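Local coordinates for protein M157 (Murid herpesvirus 1, PDB 2NYK) that serves mouse cytomegalovirus as an MHC class I-like ligand for Ly49 receptors of natural killer cells, at residues T180-W185 with C241-S246. The protein carries 1 engineered substitution. Sequence-based numbering, arbitrary orientation.
With NAG (2-acetamido-2-deoxy-beta-D-glucopyranose), chain C.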
ATOM      1  N   THR A 180     -11.721   9.256   8.905  1.00 30.10           N
ATOM      2  CA  THR A 180     -11.436   9.963   7.662  1.00 30.82           C
ATOM      3  C   THR A 180     -11.792  11.451   7.788  1.00 30.87           C
ATOM      4  O   THR A 180     -12.914  11.793   8.172  1.00 31.70           O
ATOM      5  CB  THR A 180     -12.212   9.311   6.496  1.00 31.31           C
ATOM      6  OG1 THR A 180     -11.936   7.900   6.482  1.00 29.44           O
ATOM      7  CG2 THR A 180     -11.813   9.934   5.162  1.00 30.70           C
ATOM      8  N   GLU A 181     -10.840  12.338   7.507  1.00 29.89           N
ATOM      9  CA  GLU A 181     -11.093  13.773   7.677  1.00 30.46           C
ATOM     10  C   GLU A 181     -11.357  14.397   6.322  1.00 31.24           C
ATOM     11  O   GLU A 181     -10.705  14.029   5.368  1.00 30.79           O
ATOM     12  CB  GLU A 181      -9.920  14.444   8.376  1.00 29.49           C
ATOM     13  CG  GLU A 181      -9.606  13.797   9.741  1.00 29.58           C
ATOM     14  CD  GLU A 181      -8.284  14.243  10.335  1.00 28.83           C
ATOM     15  OE1 GLU A 181      -7.381  14.672   9.576  1.00 28.74           O
ATOM     16  OE2 GLU A 181      -8.161  14.180  11.578  1.00 27.78           O
ATOM     17  N   VAL A 182     -12.316  15.330   6.254  1.00 32.87           N
ATOM     18  CA  VAL A 182     -12.769  15.947   4.994  1.00 33.93           C
ATOM     19  C   VAL A 182     -12.972  17.465   5.117  1.00 35.26           C
ATOM     20  O   VAL A 182     -13.748  17.936   5.944  1.00 35.24           O
ATOM     21  CB  VAL A 182     -14.053  15.258   4.453  1.00 34.01           C
ATOM     22  CG1 VAL A 182     -14.491  15.871   3.118  1.00 33.02           C
ATOM     23  CG2 VAL A 182     -13.815  13.765   4.293  1.00 33.76           C
ATOM     24  N   GLU A 183     -12.234  18.214   4.303  1.00 36.60           N
ATOM     25  CA  GLU A 183     -12.350  19.658   4.206  1.00 37.83           C
ATOM     26  C   GLU A 183     -13.039  19.969   2.887  1.00 39.29           C
ATOM     27  O   GLU A 183     -12.423  19.877   1.813  1.00 39.19           O
ATOM     28  CB  GLU A 183     -10.969  20.310   4.261  1.00 37.98           C
ATOM     29  CG  GLU A 183     -10.221  20.027   5.568  1.00 39.42           C
ATOM     30  CD  GLU A 183      -8.737  20.289   5.488  1.00 41.98           C
ATOM     31  OE1 GLU A 183      -8.016  19.563   4.772  1.00 42.27           O
ATOM     32  OE2 GLU A 183      -8.267  21.217   6.173  1.00 45.84           O
ATOM     33  N   PHE A 184     -14.330  20.305   2.980  1.00 39.70           N
ATOM     34  CA  PHE A 184     -15.165  20.552   1.812  1.00 40.51           C
ATOM     35  C   PHE A 184     -15.751  21.958   1.928  1.00 41.45           C
ATOM     36  O   PHE A 184     -16.668  22.201   2.729  1.00 40.93           O
ATOM     37  CB  PHE A 184     -16.255  19.473   1.697  1.00 40.00           C
ATOM     38  CG  PHE A 184     -17.144  19.609   0.480  1.00 41.27           C
ATOM     39  CD1 PHE A 184     -16.637  20.035  -0.743  1.00 39.65           C
ATOM     40  CD2 PHE A 184     -18.494  19.273   0.560  1.00 42.59           C
ATOM     41  CE1 PHE A 184     -17.463  20.153  -1.852  1.00 40.85           C
ATOM     42  CE2 PHE A 184     -19.335  19.390  -0.545  1.00 41.93           C
ATOM     43  CZ  PHE A 184     -18.815  19.825  -1.757  1.00 42.11           C
ATOM     44  N   TRP A 185     -15.187  22.882   1.141  1.00 42.44           N
ATOM     45  CA  TRP A 185     -15.587  24.287   1.207  1.00 43.30           C
ATOM     46  C   TRP A 185     -15.646  24.932  -0.187  1.00 44.67           C
ATOM     47  O   TRP A 185     -15.291  24.286  -1.191  1.00 44.01           O
ATOM     48  CB  TRP A 185     -14.653  25.056   2.145  1.00 42.70           C
ATOM     49  CG  TRP A 185     -13.284  25.359   1.608  1.00 41.20           C
ATOM     50  CD1 TRP A 185     -12.806  26.586   1.252  1.00 39.92           C
ATOM     51  CD2 TRP A 185     -12.202  24.430   1.401  1.00 39.99           C
ATOM     52  NE1 TRP A 185     -11.505  26.485   0.824  1.00 40.07           N
ATOM     53  CE2 TRP A 185     -11.109  25.172   0.901  1.00 39.70           C
ATOM     54  CE3 TRP A 185     -12.052  23.045   1.586  1.00 38.64           C
ATOM     55  CZ2 TRP A 185      -9.876  24.578   0.583  1.00 39.15           C
ATOM     56  CZ3 TRP A 185     -10.823  22.451   1.263  1.00 36.88           C
ATOM     57  CH2 TRP A 185      -9.755  23.218   0.776  1.00 37.45           C
ATOM     58  N   CYS A 241     -19.551  16.061  -1.518  1.00 39.71           N
ATOM     59  CA  CYS A 241     -18.255  15.405  -1.730  1.00 38.32           C
ATOM     60  C   CYS A 241     -18.398  13.979  -1.223  1.00 37.25           C
ATOM     61  O   CYS A 241     -18.732  13.753  -0.062  1.00 36.94           O
ATOM     62  CB  CYS A 241     -17.134  16.133  -0.985  1.00 38.18           C
ATOM     63  SG  CYS A 241     -15.517  15.332  -1.153  1.00 37.24           S
ATOM     64  N   TYR A 242     -18.196  13.034  -2.125  1.00 36.40           N
ATOM     65  CA  TYR A 242     -18.300  11.610  -1.827  1.00 35.94           C
ATOM     66  C   TYR A 242     -16.917  10.992  -1.615  1.00 34.85           C
ATOM     67  O   TYR A 242     -15.949  11.317  -2.309  1.00 33.87           O
ATOM     68  CB  TYR A 242     -19.009  10.868  -2.962  1.00 36.81           C
ATOM     69  CG  TYR A 242     -20.441  11.320  -3.182  1.00 39.33           C
ATOM     70  CD1 TYR A 242     -20.718  12.461  -3.938  1.00 42.61           C
ATOM     71  CD2 TYR A 242     -21.508  10.613  -2.631  1.00 41.39           C
ATOM     72  CE1 TYR A 242     -22.029  12.889  -4.148  1.00 44.74           C
ATOM     73  CE2 TYR A 242     -22.834  11.034  -2.834  1.00 43.88           C
ATOM     74  CZ  TYR A 242     -23.081  12.174  -3.595  1.00 44.92           C
ATOM     75  OH  TYR A 242     -24.368  12.609  -3.805  1.00 47.57           O
ATOM     76  N   VAL A 243     -16.856  10.093  -0.646  1.00 33.33           N
ATOM     77  CA  VAL A 243     -15.648   9.360  -0.365  1.00 31.95           C
ATOM     78  C   VAL A 243     -15.974   7.888  -0.414  1.00 31.39           C
ATOM     79  O   VAL A 243     -16.784   7.409   0.358  1.00 30.39           O
ATOM     80  CB  VAL A 243     -15.089   9.698   1.021  1.00 32.13           C
ATOM     81  CG1 VAL A 243     -13.806   8.919   1.261  1.00 30.92           C
ATOM     82  CG2 VAL A 243     -14.866  11.209   1.167  1.00 30.60           C
ATOM     83  N   THR A 244     -15.310   7.171  -1.311  1.00 31.54           N
ATOM     84  CA  THR A 244     -15.550   5.743  -1.472  1.00 32.19           C
ATOM     85  C   THR A 244     -14.274   4.990  -1.159  1.00 32.60           C
ATOM     86  O   THR A 244     -13.230   5.233  -1.776  1.00 32.37           O
ATOM     87  CB  THR A 244     -16.054   5.396  -2.911  1.00 32.50           C
ATOM     88  OG1 THR A 244     -17.113   6.293  -3.278  1.00 32.31           O
ATOM     89  CG2 THR A 244     -16.546   3.949  -2.989  1.00 31.89           C
ATOM     90  N   SER A 245     -14.381   4.073  -0.203  1.00 33.03           N
ATOM     91  CA  SER A 245     -13.258   3.282   0.282  1.00 33.44           C
ATOM     92  C   SER A 245     -13.219   1.849  -0.271  1.00 34.36           C
ATOM     93  O   SER A 245     -14.245   1.174  -0.352  1.00 33.67           O
ATOM     94  CB  SER A 245     -13.299   3.230   1.803  1.00 32.93           C
ATOM     95  OG  SER A 245     -12.285   2.385   2.299  1.00 30.97           O
ATOM     96  N   SER A 246     -12.012   1.397  -0.620  1.00 35.42           N
ATOM     97  CA  SER A 246     -11.750  -0.006  -1.000  1.00 37.00           C
ATOM     98  C   SER A 246     -12.199  -0.974   0.095  1.00 37.31           C
ATOM     99  O   SER A 246     -12.477  -2.144  -0.170  1.00 37.14           O
ATOM    100  CB  SER A 246     -10.264  -0.214  -1.258  1.00 36.57           C
ATOM    101  OG  SER A 246      -9.925   0.356  -2.517  1.00 41.11           O
TER
HETATM  102  C1  NAG C 311      -9.421  31.609  -2.040  1.00 63.64           C
HETATM  103  C2  NAG C 311      -8.219  30.710  -2.293  1.00 67.13           C
HETATM  104  C3  NAG C 311      -6.909  31.433  -1.988  1.00 67.12           C
HETATM  105  C4  NAG C 311      -6.836  32.757  -2.762  1.00 67.83           C
HETATM  106  C5  NAG C 311      -8.126  33.576  -2.553  1.00 67.13           C
HETATM  107  C6  NAG C 311      -8.114  34.847  -3.410  1.00 67.96           C
HETATM  108  C7  NAG C 311      -8.731  28.358  -2.073  1.00 68.53           C
HETATM  109  C8  NAG C 311      -9.205  27.299  -1.116  1.00 69.08           C
HETATM  110  N2  NAG C 311      -8.343  29.499  -1.501  1.00 67.82           N
HETATM  111  O3  NAG C 311      -5.846  30.562  -2.336  1.00 67.40           O
HETATM  112  O4  NAG C 311      -5.696  33.503  -2.368  1.00 68.47           O
HETATM  113  O5  NAG C 311      -9.287  32.785  -2.843  1.00 65.43           O
HETATM  114  O6  NAG C 311      -9.414  35.415  -3.496  1.00 67.64           O
HETATM  115  O7  NAG C 311      -8.710  28.149  -3.302  1.00 68.45           O
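Phe184 lays one face of its ring against Cys241: CB of the cysteine stands over the ring centre, 3.7 Å from the centroid of Phe184 and 9° off the ring normal, a CH-pi contact. At the rim, CE2 of Phe184 comes within 3.5 Å of the backbone N of Cys241. SG of Cys241 lies farther off, 5.0 Å from the centroid of Phe184 and 19° off the normal, a longer sulfur-aromatic contact. With SG anti to its backbone N (chi1 178°), Cys241 carries the sulfur toward Val182, whose CG1 is 4.4 Å from SG of Cys241. Further along, the methyl CG2 of Val182 meets CG2 of Val243 at 4.2 Å. Strands 181-185 and 241-245 run nearly antiparallel, their axes 9.3 Å apart, without hydrogen bonds between them. They face each other through side chains, consistent with the two-sheet sandwich of an alpha3-like domain of MHC class I molecules. The disulfide from Cys241 to Cys194 ties strand 241-245 to strand 192-198, a hydrogen-bonded neighbour of strand 181-186, so the sulfur beside Val182 is fixed covalently. Leu208 touches both Phe184 and Cys241, while Pro265 touches Val182 and Val243. On the other side of the first strand, Glu181 forms a salt bridge with Lys262 and Glu183 with Arg260. There too, the acetamido methyl C8 of a protein-attached NAG lies at the indole edge of Trp185, doubtfully short at 3.1 Å from NE1.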